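Local coordinates for protein transcription initiation factor TFIID subunit 5 (Encephalitozoon cuniculi, PDB 2J4B) that is a component of the TFIID and SAGA complexes, of which this is the N-terminal (NTD2) domain, and probably helps regulate transcription by RNA polymerase II, at residues 10-15 and 35-40; 17-20 and 26-29; 43-46 and 52-55; 105-110 and 130-135. All blocks are in the same frame, centred on the assembly; numbering follows the deposited sequence.

Interaction 1. Residues 10-15 and 35-40; sequences TSYVSL and YPLFIH
Tyr12 and Leu15 meet Leu37 and Phe38 where helices 8-21 and 34-47 pack as an antiparallel pair inside the mostly helical TAF5 NTD2 domain. The two short segments run at 164° to each other, with their axes 11.0 Å apart at closest, and Tyr12 lies level with Phe38. That spacing leaves room for an aromatic ring between the backbones. The Tyr12 side chain extends from its helix with CG opposite the backbone N (chi1 178°). One edge of its ring meets the branch carbon of Leu37, with Tyr12 CD1 3.9 Å from Leu37 CG. The next ring carbon, Tyr12 CE1, is 3.8 Å from Phe38 CB, at the root of that side chain.

Polar contact plays no part between the segments. Tyr12 OH, still beside Phe38 CB, hydrogen-bonds His65, whose ring also meets Phe38 edge-to-face, so one histidine is joined to both sides of the interface. Phe57 adds an edge-to-face contact to Tyr12.

Purely aliphatic packing completes the interface on the side covered by Ile122 of helix 120-129. Here the Leu15 and Leu37 side chains cross at a slant, methyl against methyl, with the two CD2 atoms 3.6 Å apart.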
loop_
_atom_site.group_PDB
_atom_site.type_symbol
_atom_site.label_atom_id
_atom_site.label_comp_id
_atom_site.label_asym_id
_atom_site.label_seq_id
_atom_site.Cartn_x
_atom_site.Cartn_y
_atom_site.Cartn_z
ATOM N N THR A 10 2.526 10.575 5.013
ATOM C CA THR A 10 2.510 11.705 4.095
ATOM C C THR A 10 2.573 11.224 2.644
ATOM O O THR A 10 1.866 11.753 1.782
ATOM C CB THR A 10 3.700 12.653 4.365
ATOM O OG1 THR A 10 3.658 13.098 5.724
ATOM C CG2 THR A 10 3.652 13.863 3.453
ATOM N N SER A 11 3.409 10.213 2.388
ATOM C CA SER A 11 3.647 9.714 1.039
ATOM C C SER A 11 2.432 8.964 0.511
ATOM O O SER A 11 2.115 9.032 -0.679
ATOM C CB SER A 11 4.878 8.797 1.009
ATOM O OG SER A 11 6.046 9.482 1.442
ATOM N N TYR A 12 1.763 8.245 1.403
ATOM C CA TYR A 12 0.535 7.555 1.064
ATOM C C TYR A 12 -0.537 8.541 0.606
ATOM O O TYR A 12 -1.105 8.391 -0.473
ATOM C CB TYR A 12 0.042 6.765 2.273
ATOM C CG TYR A 12 -1.267 6.049 2.042
ATOM C CD1 TYR A 12 -1.288 4.757 1.540
ATOM C CD2 TYR A 12 -2.473 6.659 2.335
ATOM C CE1 TYR A 12 -2.470 4.098 1.325
ATOM C CE2 TYR A 12 -3.665 6.007 2.125
ATOM C CZ TYR A 12 -3.661 4.727 1.622
ATOM O OH TYR A 12 -4.850 4.068 1.411
ATOM N N VAL A 13 -0.806 9.547 1.431
ATOM C CA VAL A 13 -1.745 10.619 1.090
ATOM C C VAL A 13 -1.426 11.319 -0.233
ATOM O O VAL A 13 -2.301 11.511 -1.067
ATOM C CB VAL A 13 -1.768 11.706 2.196
ATOM C CG1 VAL A 13 -2.658 12.869 1.777
ATOM C CG2 VAL A 13 -2.230 11.111 3.543
ATOM N N SER A 14 -0.175 11.721 -0.406
ATOM C CA SER A 14 0.251 12.457 -1.598
ATOM C C SER A 14 0.091 11.610 -2.877
ATOM O O SER A 14 -0.282 12.127 -3.940
ATOM C CB SER A 14 1.698 12.926 -1.416
ATOM O OG SER A 14 2.414 12.894 -2.637
ATOM N N LEU A 15 0.359 10.312 -2.761
ATOM C CA LEU A 15 0.031 9.358 -3.815
ATOM C C LEU A 15 -1.477 9.239 -4.004
ATOM O O LEU A 15 -1.982 9.346 -5.110
ATOM C CB LEU A 15 0.610 7.989 -3.492
ATOM C CG LEU A 15 0.231 6.862 -4.458
ATOM C CD1 LEU A 15 0.644 7.172 -5.896
ATOM C CD2 LEU A 15 0.834 5.559 -3.956
ATOM N N TYR A 35 -4.038 -0.424 -1.489
ATOM C CA TYR A 35 -4.371 -1.416 -0.458
ATOM C C TYR A 35 -3.149 -2.103 0.144
ATOM O O TYR A 35 -2.983 -2.088 1.372
ATOM C CB TYR A 35 -5.340 -2.492 -0.965
ATOM C CG TYR A 35 -5.574 -3.592 0.069
ATOM C CD1 TYR A 35 -6.150 -3.303 1.298
ATOM C CD2 TYR A 35 -5.202 -4.894 -0.176
ATOM C CE1 TYR A 35 -6.368 -4.277 2.222
ATOM C CE2 TYR A 35 -5.420 -5.889 0.749
ATOM C CZ TYR A 35 -6.010 -5.581 1.949
ATOM O OH TYR A 35 -6.225 -6.572 2.900
ATOM N N PRO A 36 -2.316 -2.742 -0.705
ATOM C CA PRO A 36 -1.064 -3.323 -0.206
ATOM C C PRO A 36 -0.123 -2.284 0.393
ATOM O O PRO A 36 0.506 -2.551 1.398
ATOM C CB PRO A 36 -0.450 -3.978 -1.449
ATOM C CG PRO A 36 -1.129 -3.338 -2.604
ATOM C CD PRO A 36 -2.487 -2.983 -2.146
ATOM N N LEU A 37 -0.040 -1.104 -0.196
ATOM C CA LEU A 37 0.770 -0.047 0.386
ATOM C C LEU A 37 0.279 0.320 1.797
ATOM O O LEU A 37 1.077 0.494 2.721
ATOM C CB LEU A 37 0.720 1.189 -0.500
ATOM C CG LEU A 37 1.477 2.415 0.018
ATOM C CD1 LEU A 37 2.898 2.075 0.556
ATOM C CD2 LEU A 37 1.528 3.476 -1.116
ATOM N N PHE A 38 -1.041 0.445 1.928
ATOM C CA PHE A 38 -1.715 0.737 3.191
ATOM C C PHE A 38 -1.389 -0.255 4.311
ATOM O O PHE A 38 -0.999 0.131 5.402
ATOM C CB PHE A 38 -3.222 0.745 2.946
ATOM C CG PHE A 38 -4.055 0.768 4.187
ATOM C CD1 PHE A 38 -4.248 1.946 4.887
ATOM C CD2 PHE A 38 -4.706 -0.377 4.619
ATOM C CE1 PHE A 38 -5.065 1.975 6.020
ATOM C CE2 PHE A 38 -5.537 -0.360 5.743
ATOM C CZ PHE A 38 -5.711 0.815 6.440
ATOM N N ILE A 39 -1.568 -1.532 4.029
ATOM C CA ILE A 39 -1.264 -2.574 5.004
ATOM C C ILE A 39 0.205 -2.482 5.346
ATOM O O ILE A 39 0.589 -2.536 6.511
ATOM C CB ILE A 39 -1.587 -3.982 4.444
ATOM C CG1 ILE A 39 -3.105 -4.144 4.274
ATOM C CG2 ILE A 39 -1.035 -5.078 5.358
ATOM C CD1 ILE A 39 -3.903 -3.905 5.546
ATOM N N HIS A 40 1.032 -2.313 4.320
ATOM C CA HIS A 40 2.470 -2.300 4.527
ATOM C C HIS A 40 2.913 -1.159 5.434
ATOM O O HIS A 40 3.837 -1.325 6.225
ATOM C CB HIS A 40 3.224 -2.272 3.196
ATOM C CG HIS A 40 3.520 -3.629 2.655
ATOM N ND1 HIS A 40 4.292 -4.545 3.332
ATOM C CD2 HIS A 40 3.139 -4.234 1.505
ATOM C CE1 HIS A 40 4.383 -5.653 2.621
ATOM N NE2 HIS A 40 3.689 -5.490 1.506
#

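Interaction 2. Residues 17-20 and 26-29; sequences TWIE and FKND
Lys27 reaches across the bend between helices 8-21 and 24-30 and lays its aliphatic chain over Ile19 and the backbone of Glu20. The backbones are nearest at Ile19 and Lys27, whose CA atoms are 6.2 Å apart. Lys27 leaves its helix with CG opposite the backbone N (chi1 -156°), then kinks at its third torsion (-69°), which makes a bent arm rather than a straight one. The first limb carries Lys27 CG to 4.1 Å from Ile19 CG2, and the same carbon lies at a similar distance from Ile19 O. Beyond the kink, Lys27 CE comes to 3.7 Å from Glu20 O.

Ile19, the buried member, offers its branch methyl to the lysine at a slant, while its side chain also touches Leu30 further along helix 24-30. Its carbonyl oxygen accepts a hydrogen bond from Ser22 OG in the connection. Glu20 takes part through its main chain: its CB points away from the second helix, and its carboxylate is not what Lys27 meets. The ammonium group of Lys27 instead forms a salt bridge with Asp24, at the start of its own helix. Lys27 NZ lies 4.1 Å from Glu20 O, too far for a hydrogen bond, though the carbonyl end of helix 8-21 would probably favour a positive charge there.

Aliphatic methylenes packed over carbonyls, with a charged tip tied locally, thus join two consecutive helices across a short connection in the helical part of the NTD2 domain.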
loop_
_atom_site.group_PDB
_atom_site.type_symbol
_atom_site.label_atom_id
_atom_site.label_comp_id
_atom_site.label_asym_id
_atom_site.label_seq_id
_atom_site.Cartn_x
_atom_site.Cartn_y
_atom_site.Cartn_z
ATOM N N THR A 17 -3.785 11.354 -3.363
ATOM C CA THR A 17 -4.333 12.582 -3.925
ATOM C C THR A 17 -4.024 12.719 -5.418
ATOM O O THR A 17 -4.816 13.291 -6.187
ATOM C CB THR A 17 -3.782 13.812 -3.176
ATOM O OG1 THR A 17 -4.019 13.655 -1.767
ATOM C CG2 THR A 17 -4.426 15.084 -3.682
ATOM N N TRP A 18 -2.867 12.197 -5.817
ATOM C CA TRP A 18 -2.452 12.223 -7.216
ATOM C C TRP A 18 -3.317 11.270 -8.025
ATOM O O TRP A 18 -3.853 11.639 -9.065
ATOM C CB TRP A 18 -0.972 11.864 -7.329
ATOM C CG TRP A 18 -0.461 11.768 -8.730
ATOM C CD1 TRP A 18 -0.064 12.794 -9.532
ATOM C CD2 TRP A 18 -0.271 10.557 -9.490
ATOM N NE1 TRP A 18 0.353 12.303 -10.746
ATOM C CE2 TRP A 18 0.239 10.934 -10.746
ATOM C CE3 TRP A 18 -0.480 9.195 -9.220
ATOM C CZ2 TRP A 18 0.541 9.998 -11.745
ATOM C CZ3 TRP A 18 -0.181 8.268 -10.201
ATOM C CH2 TRP A 18 0.323 8.676 -11.459
ATOM N N ILE A 19 -3.461 10.042 -7.534
ATOM C CA ILE A 19 -4.316 9.037 -8.186
ATOM C C ILE A 19 -5.746 9.536 -8.397
ATOM O O ILE A 19 -6.258 9.525 -9.511
ATOM C CB ILE A 19 -4.413 7.765 -7.354
ATOM C CG1 ILE A 19 -3.057 7.059 -7.325
ATOM C CG2 ILE A 19 -5.541 6.863 -7.893
ATOM C CD1 ILE A 19 -2.995 5.910 -6.367
ATOM N N GLU A 20 -6.381 9.979 -7.318
ATOM C CA GLU A 20 -7.769 10.399 -7.371
ATOM C C GLU A 20 -7.991 11.523 -8.395
ATOM O O GLU A 20 -9.108 11.737 -8.855
ATOM C CB GLU A 20 -8.237 10.822 -5.973
ATOM C CG GLU A 20 -8.288 9.663 -4.964
ATOM C CD GLU A 20 -8.668 10.123 -3.554
ATOM O OE1 GLU A 20 -8.491 11.328 -3.260
ATOM O OE2 GLU A 20 -9.142 9.280 -2.746
ATOM N N PHE A 26 -6.958 5.620 -16.106
ATOM C CA PHE A 26 -5.820 5.082 -15.370
ATOM C C PHE A 26 -6.164 4.772 -13.916
ATOM O O PHE A 26 -5.510 3.931 -13.285
ATOM C CB PHE A 26 -4.657 6.066 -15.401
ATOM C CG PHE A 26 -4.269 6.512 -16.787
ATOM C CD1 PHE A 26 -4.009 5.585 -17.782
ATOM C CD2 PHE A 26 -4.142 7.862 -17.082
ATOM C CE1 PHE A 26 -3.657 5.997 -19.038
ATOM C CE2 PHE A 26 -3.785 8.277 -18.333
ATOM C CZ PHE A 26 -3.540 7.355 -19.314
ATOM N N LYS A 27 -7.178 5.443 -13.380
ATOM C CA LYS A 27 -7.534 5.281 -11.964
ATOM C C LYS A 27 -7.781 3.812 -11.584
ATOM O O LYS A 27 -7.487 3.388 -10.474
ATOM C CB LYS A 27 -8.774 6.109 -11.641
ATOM C CG LYS A 27 -8.903 6.482 -10.189
ATOM C CD LYS A 27 -10.177 7.248 -9.947
ATOM C CE LYS A 27 -10.133 8.615 -10.566
ATOM N NZ LYS A 27 -11.509 9.114 -10.847
ATOM N N ASN A 28 -8.345 3.073 -12.531
ATOM C CA ASN A 28 -8.653 1.653 -12.414
ATOM C C ASN A 28 -7.408 0.835 -12.099
ATOM O O ASN A 28 -7.423 -0.051 -11.243
ATOM C CB ASN A 28 -9.187 1.197 -13.776
ATOM C CG ASN A 28 -10.232 0.119 -13.687
ATOM O OD1 ASN A 28 -10.378 -0.671 -14.626
ATOM N ND2 ASN A 28 -10.991 0.094 -12.605
ATOM N N ASP A 29 -6.332 1.117 -12.824
ATOM C CA ASP A 29 -5.090 0.397 -12.651
ATOM C C ASP A 29 -4.270 0.923 -11.484
ATOM O O ASP A 29 -3.370 0.248 -11.030
ATOM C CB ASP A 29 -4.228 0.503 -13.908
ATOM C CG ASP A 29 -4.700 -0.379 -15.006
ATOM O OD1 ASP A 29 -5.588 -1.241 -14.752
ATOM O OD2 ASP A 29 -4.179 -0.196 -16.129
#

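Interaction 3. Residues 43-46 and 52-55; sequences FDLI and DEAK
Leu45 and Ala54 bring the backbones of helices 34-47 and 51-61 close together, their CA atoms only 5.3 Å apart. Both segments are helical throughout, and the chain passes from one helix to the next within a few residues. Such a short separation is possible because Ala54 presents a lone methyl group, pointed at the neighbouring helix.

Leu45 fits around this small residue. Its CB lies 3.7 Å from Ala54 CB, and CG stands opposite the carbonyl carbon (chi1 -69°), which lets the CD1 branch fold over the alanine backbone to 3.8 Å from Ala54 CA. The other branch ends beside Glu53, with Leu45 CD2 4.0 Å from the carboxylate oxygen Glu53 OE1; the two side chains cross nearly at right angles. Ile46 touches the same alanine methyl, through CG1 at 4.0 Å from Ala54 CB. Val81 and Ile84 of helix 81-86 also pack on Ile46, while Met8 touches Leu45.

No hydrogen bond links the two segments. Cohesion therefore comes from close apolar fit around one methyl group, whereas the exposed Glu53 borders the apolar patch, where its carboxylate can probably remain hydrated.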
loop_
_atom_site.group_PDB
_atom_site.type_symbol
_atom_site.label_atom_id
_atom_site.label_comp_id
_atom_site.label_asym_id
_atom_site.label_seq_id
_atom_site.Cartn_x
_atom_site.Cartn_y
_atom_site.Cartn_z
ATOM N N PHE A 43 1.807 -2.267 9.009
ATOM C CA PHE A 43 2.745 -3.242 9.547
ATOM C C PHE A 43 4.100 -2.608 9.887
ATOM O O PHE A 43 4.773 -3.033 10.839
ATOM C CB PHE A 43 2.934 -4.382 8.554
ATOM C CG PHE A 43 1.810 -5.391 8.549
ATOM C CD1 PHE A 43 0.653 -5.185 9.277
ATOM C CD2 PHE A 43 1.912 -6.542 7.781
ATOM C CE1 PHE A 43 -0.359 -6.106 9.256
ATOM C CE2 PHE A 43 0.886 -7.476 7.757
ATOM C CZ PHE A 43 -0.248 -7.250 8.482
ATOM N N ASP A 44 4.501 -1.591 9.122
ATOM C CA ASP A 44 5.787 -0.933 9.354
ATOM C C ASP A 44 5.784 -0.025 10.603
ATOM O O ASP A 44 6.787 0.051 11.325
ATOM C CB ASP A 44 6.227 -0.176 8.116
ATOM C CG ASP A 44 7.023 -1.040 7.166
ATOM O OD1 ASP A 44 7.695 -1.967 7.664
ATOM O OD2 ASP A 44 6.997 -0.812 5.923
ATOM N N LEU A 45 4.660 0.637 10.870
ATOM C CA LEU A 45 4.494 1.413 12.096
ATOM C C LEU A 45 4.480 0.521 13.341
ATOM O O LEU A 45 4.982 0.908 14.418
ATOM C CB LEU A 45 3.214 2.256 12.034
ATOM C CG LEU A 45 3.226 3.414 11.020
ATOM C CD1 LEU A 45 1.784 3.966 10.837
ATOM C CD2 LEU A 45 4.225 4.532 11.384
ATOM N N ILE A 46 3.899 -0.665 13.189
ATOM C CA ILE A 46 3.875 -1.670 14.255
ATOM C C ILE A 46 5.282 -2.193 14.571
ATOM O O ILE A 46 5.674 -2.318 15.736
ATOM C CB ILE A 46 2.970 -2.849 13.875
ATOM C CG1 ILE A 46 1.492 -2.445 13.976
ATOM C CG2 ILE A 46 3.228 -4.045 14.763
ATOM C CD1 ILE A 46 0.550 -3.488 13.382
ATOM N N ASP A 52 0.182 3.248 18.561
ATOM C CA ASP A 52 -0.798 4.315 18.518
ATOM C C ASP A 52 -0.915 4.877 17.102
ATOM O O ASP A 52 -1.999 4.893 16.505
ATOM C CB ASP A 52 -0.427 5.416 19.509
ATOM C CG ASP A 52 -0.822 5.070 20.940
ATOM O OD1 ASP A 52 -1.577 4.090 21.140
ATOM O OD2 ASP A 52 -0.390 5.786 21.866
ATOM N N GLU A 53 0.216 5.320 16.561
ATOM C CA GLU A 53 0.233 5.927 15.256
ATOM C C GLU A 53 -0.353 4.964 14.243
ATOM O O GLU A 53 -1.068 5.385 13.327
ATOM C CB GLU A 53 1.660 6.312 14.855
ATOM C CG GLU A 53 2.272 7.428 15.705
ATOM C CD GLU A 53 3.495 8.048 15.042
ATOM O OE1 GLU A 53 3.761 7.689 13.871
ATOM O OE2 GLU A 53 4.184 8.894 15.675
ATOM N N ALA A 54 -0.047 3.677 14.423
ATOM C CA ALA A 54 -0.505 2.633 13.510
ATOM C C ALA A 54 -2.016 2.528 13.505
ATOM O O ALA A 54 -2.625 2.458 12.445
ATOM C CB ALA A 54 0.121 1.291 13.868
ATOM N N LYS A 55 -2.624 2.546 14.687
ATOM C CA LYS A 55 -4.079 2.425 14.796
ATOM C C LYS A 55 -4.805 3.636 14.225
ATOM O O LYS A 55 -5.863 3.493 13.617
ATOM C CB LYS A 55 -4.494 2.194 16.246
ATOM C CG LYS A 55 -3.965 0.887 16.841
ATOM C CD LYS A 55 -4.561 0.611 18.214
ATOM C CE LYS A 55 -4.133 1.618 19.240
ATOM N NZ LYS A 55 -5.208 1.770 20.269
#

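Interaction 4. Residues 105-110 and 130-135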
loop_
_atom_site.group_PDB
_atom_site.type_symbol
_atom_site.label_atom_id
_atom_site.label_comp_id
_atom_site.label_asym_id
_atom_site.label_seq_id
_atom_site.Cartn_x
_atom_site.Cartn_y
_atom_site.Cartn_z
ATOM N N TYR A 105 0.861 2.564 -19.720
ATOM C CA TYR A 105 0.798 4.002 -19.480
ATOM C C TYR A 105 0.618 4.369 -17.985
ATOM O O TYR A 105 1.359 5.181 -17.454
ATOM C CB TYR A 105 -0.314 4.621 -20.316
ATOM C CG TYR A 105 -0.150 4.382 -21.792
ATOM C CD1 TYR A 105 0.981 4.823 -22.460
ATOM C CD2 TYR A 105 -1.122 3.700 -22.523
ATOM C CE1 TYR A 105 1.145 4.593 -23.808
ATOM C CE2 TYR A 105 -0.967 3.477 -23.877
ATOM C CZ TYR A 105 0.173 3.923 -24.509
ATOM O OH TYR A 105 0.355 3.705 -25.863
ATOM N N ALA A 106 -0.379 3.782 -17.328
ATOM C CA ALA A 106 -0.586 3.963 -15.885
ATOM C C ALA A 106 0.695 3.679 -15.109
ATOM O O ALA A 106 1.091 4.453 -14.219
ATOM C CB ALA A 106 -1.706 3.053 -15.390
ATOM N N PHE A 107 1.333 2.560 -15.442
ATOM C CA PHE A 107 2.622 2.231 -14.865
ATOM C C PHE A 107 3.606 3.392 -15.051
ATOM O O PHE A 107 4.188 3.879 -14.086
ATOM C CB PHE A 107 3.189 0.957 -15.508
ATOM C CG PHE A 107 4.487 0.493 -14.910
ATOM C CD1 PHE A 107 4.536 0.010 -13.606
ATOM C CD2 PHE A 107 5.658 0.512 -15.657
ATOM C CE1 PHE A 107 5.729 -0.450 -13.062
ATOM C CE2 PHE A 107 6.845 0.066 -15.129
ATOM C CZ PHE A 107 6.891 -0.410 -13.832
ATOM N N ASP A 108 3.794 3.831 -16.290
ATOM C CA ASP A 108 4.772 4.876 -16.565
ATOM C C ASP A 108 4.443 6.180 -15.805
ATOM O O ASP A 108 5.303 6.762 -15.128
ATOM C CB ASP A 108 4.910 5.107 -18.063
ATOM C CG ASP A 108 6.226 5.757 -18.421
ATOM O OD1 ASP A 108 6.493 6.873 -17.933
ATOM O OD2 ASP A 108 7.018 5.155 -19.172
ATOM N N LEU A 109 3.200 6.625 -15.879
ATOM C CA LEU A 109 2.787 7.773 -15.083
ATOM C C LEU A 109 3.123 7.558 -13.605
ATOM O O LEU A 109 3.644 8.470 -12.949
ATOM C CB LEU A 109 1.293 8.067 -15.281
ATOM C CG LEU A 109 0.998 8.685 -16.656
ATOM C CD1 LEU A 109 -0.484 8.585 -17.014
ATOM C CD2 LEU A 109 1.487 10.144 -16.740
ATOM N N LEU A 110 2.843 6.354 -13.096
ATOM C CA LEU A 110 3.022 6.036 -11.667
ATOM C C LEU A 110 4.466 6.136 -11.205
ATOM O O LEU A 110 4.726 6.638 -10.121
ATOM C CB LEU A 110 2.493 4.631 -11.343
ATOM C CG LEU A 110 2.780 4.077 -9.929
ATOM C CD1 LEU A 110 1.998 4.863 -8.833
ATOM C CD2 LEU A 110 2.483 2.609 -9.861
ATOM N N LEU A 130 5.855 -5.821 -4.101
ATOM C CA LEU A 130 4.813 -5.854 -5.105
ATOM C C LEU A 130 5.272 -6.521 -6.376
ATOM O O LEU A 130 6.398 -6.370 -6.797
ATOM C CB LEU A 130 4.303 -4.454 -5.434
ATOM C CG LEU A 130 3.643 -3.701 -4.295
ATOM C CD1 LEU A 130 2.996 -2.434 -4.807
ATOM C CD2 LEU A 130 2.646 -4.609 -3.632
ATOM N N ASP A 131 4.360 -7.258 -6.989
ATOM C CA ASP A 131 4.666 -7.997 -8.177
ATOM C C ASP A 131 3.760 -7.502 -9.281
ATOM O O ASP A 131 2.646 -8.017 -9.451
ATOM C CB ASP A 131 4.434 -9.470 -7.904
ATOM C CG ASP A 131 4.920 -10.319 -8.996
ATOM O OD1 ASP A 131 5.114 -9.765 -10.097
ATOM O OD2 ASP A 131 5.123 -11.530 -8.752
ATOM N N ILE A 132 4.231 -6.490 -10.020
ATOM C CA ILE A 132 3.400 -5.788 -10.996
ATOM C C ILE A 132 3.621 -6.354 -12.408
ATOM O O ILE A 132 4.716 -6.279 -12.942
ATOM C CB ILE A 132 3.690 -4.270 -11.011
ATOM C CG1 ILE A 132 3.547 -3.666 -9.603
ATOM C CG2 ILE A 132 2.764 -3.544 -11.999
ATOM C CD1 ILE A 132 3.891 -2.141 -9.508
ATOM N N LYS A 133 2.572 -6.930 -12.991
ATOM C CA LYS A 133 2.576 -7.303 -14.389
ATOM C C LYS A 133 2.167 -6.132 -15.271
ATOM O O LYS A 133 1.013 -5.696 -15.230
ATOM C CB LYS A 133 1.625 -8.458 -14.636
ATOM C CG LYS A 133 1.535 -8.823 -16.120
ATOM C CD LYS A 133 0.766 -10.089 -16.332
ATOM C CE LYS A 133 0.170 -10.108 -17.710
ATOM N NZ LYS A 133 1.177 -9.740 -18.718
ATOM N N VAL A 134 3.100 -5.636 -16.086
ATOM C CA VAL A 134 2.845 -4.450 -16.919
ATOM C C VAL A 134 2.388 -4.907 -18.295
ATOM O O VAL A 134 3.175 -5.462 -19.058
ATOM C CB VAL A 134 4.097 -3.539 -17.026
ATOM C CG1 VAL A 134 3.836 -2.330 -17.937
ATOM C CG2 VAL A 134 4.555 -3.085 -15.652
ATOM N N TYR A 135 1.101 -4.716 -18.591
ATOM C CA TYR A 135 0.546 -5.117 -19.880
ATOM C C TYR A 135 1.020 -4.145 -20.928
ATOM O O TYR A 135 0.821 -2.937 -20.781
ATOM C CB TYR A 135 -0.994 -5.167 -19.904
ATOM C CG TYR A 135 -1.481 -5.436 -21.311
ATOM C CD1 TYR A 135 -1.490 -6.727 -21.839
ATOM C CD2 TYR A 135 -1.835 -4.392 -22.154
ATOM C CE1 TYR A 135 -1.881 -6.961 -23.144
ATOM C CE2 TYR A 135 -2.231 -4.629 -23.471
ATOM C CZ TYR A 135 -2.241 -5.900 -23.952
ATOM O OH TYR A 135 -2.627 -6.107 -25.250
#
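Phe107 receives a methyl group of Val134 squarely on one ring face, joining helix 104-116 to strand 130-135 within a beta-alpha-beta crossover. Here two helices, 104-116 and 120-129, lie between the parallel neighbouring strands 98-103 and 130-135. Val134 CG2 stands 3.6 Å from the centroid of the Phe107 ring and 8° from the ring normal, a well-centred CH-pi contact. The other valine branch, Val134 CG1, lies farther toward the root of the phenylalanine, 4.1 Å from Phe107 CB. The two side chains cross at about a right angle.

Ile132, two residues earlier on the strand, points its CB to the same side and brings CG2 to 4.3 Å from Phe107 CD1. This second contact is slanted, neither over the face nor at the edge. Phe107 reaches both because CG stands opposite the backbone N (chi1 -176°), carrying the ring out from the helix toward the strand.

Farther out, backbone hydrogen bonds of Asp131, Lys133 and Tyr135 to strand 98-103 hold the strand in place; its extended backbone turns Ile132 and Val134, two residues apart, to the same face, toward the helix. Met102 of the neighbouring strand touches both Ile132 and Leu110. On the helix, Leu110 N bonds to Ala106 O and Leu109 N to Tyr105 O, fixing the turn that bears the phenylalanine. The contact is partly exposed and wholly apolar, and at its centre Val134 CG2 is 3.7 Å from Phe107 CG.

Overall arrangement
From the N terminus, helix 8-21 enters two contacts. Interaction 2 closes the short loop to helix 24-30 and is nested inside the longer loop closed by interaction 1, which ties helix 8-21 to helix 34-47. After the far end of helix 34-47 the chain turns, and helix 51-61 packs back on it in interaction 3, about 25 Å from interaction 2, centre to centre, on the opposite side of the chain's centre. Interaction 4 follows in series and joins helix 104-116 to the final strand. It packs against interaction 2 through Phe26 and Trp18 on Leu109, and against interaction 1 through Leu15 on Leu110 and Pro36 on Leu130, linking the parallel strand pair to the helices.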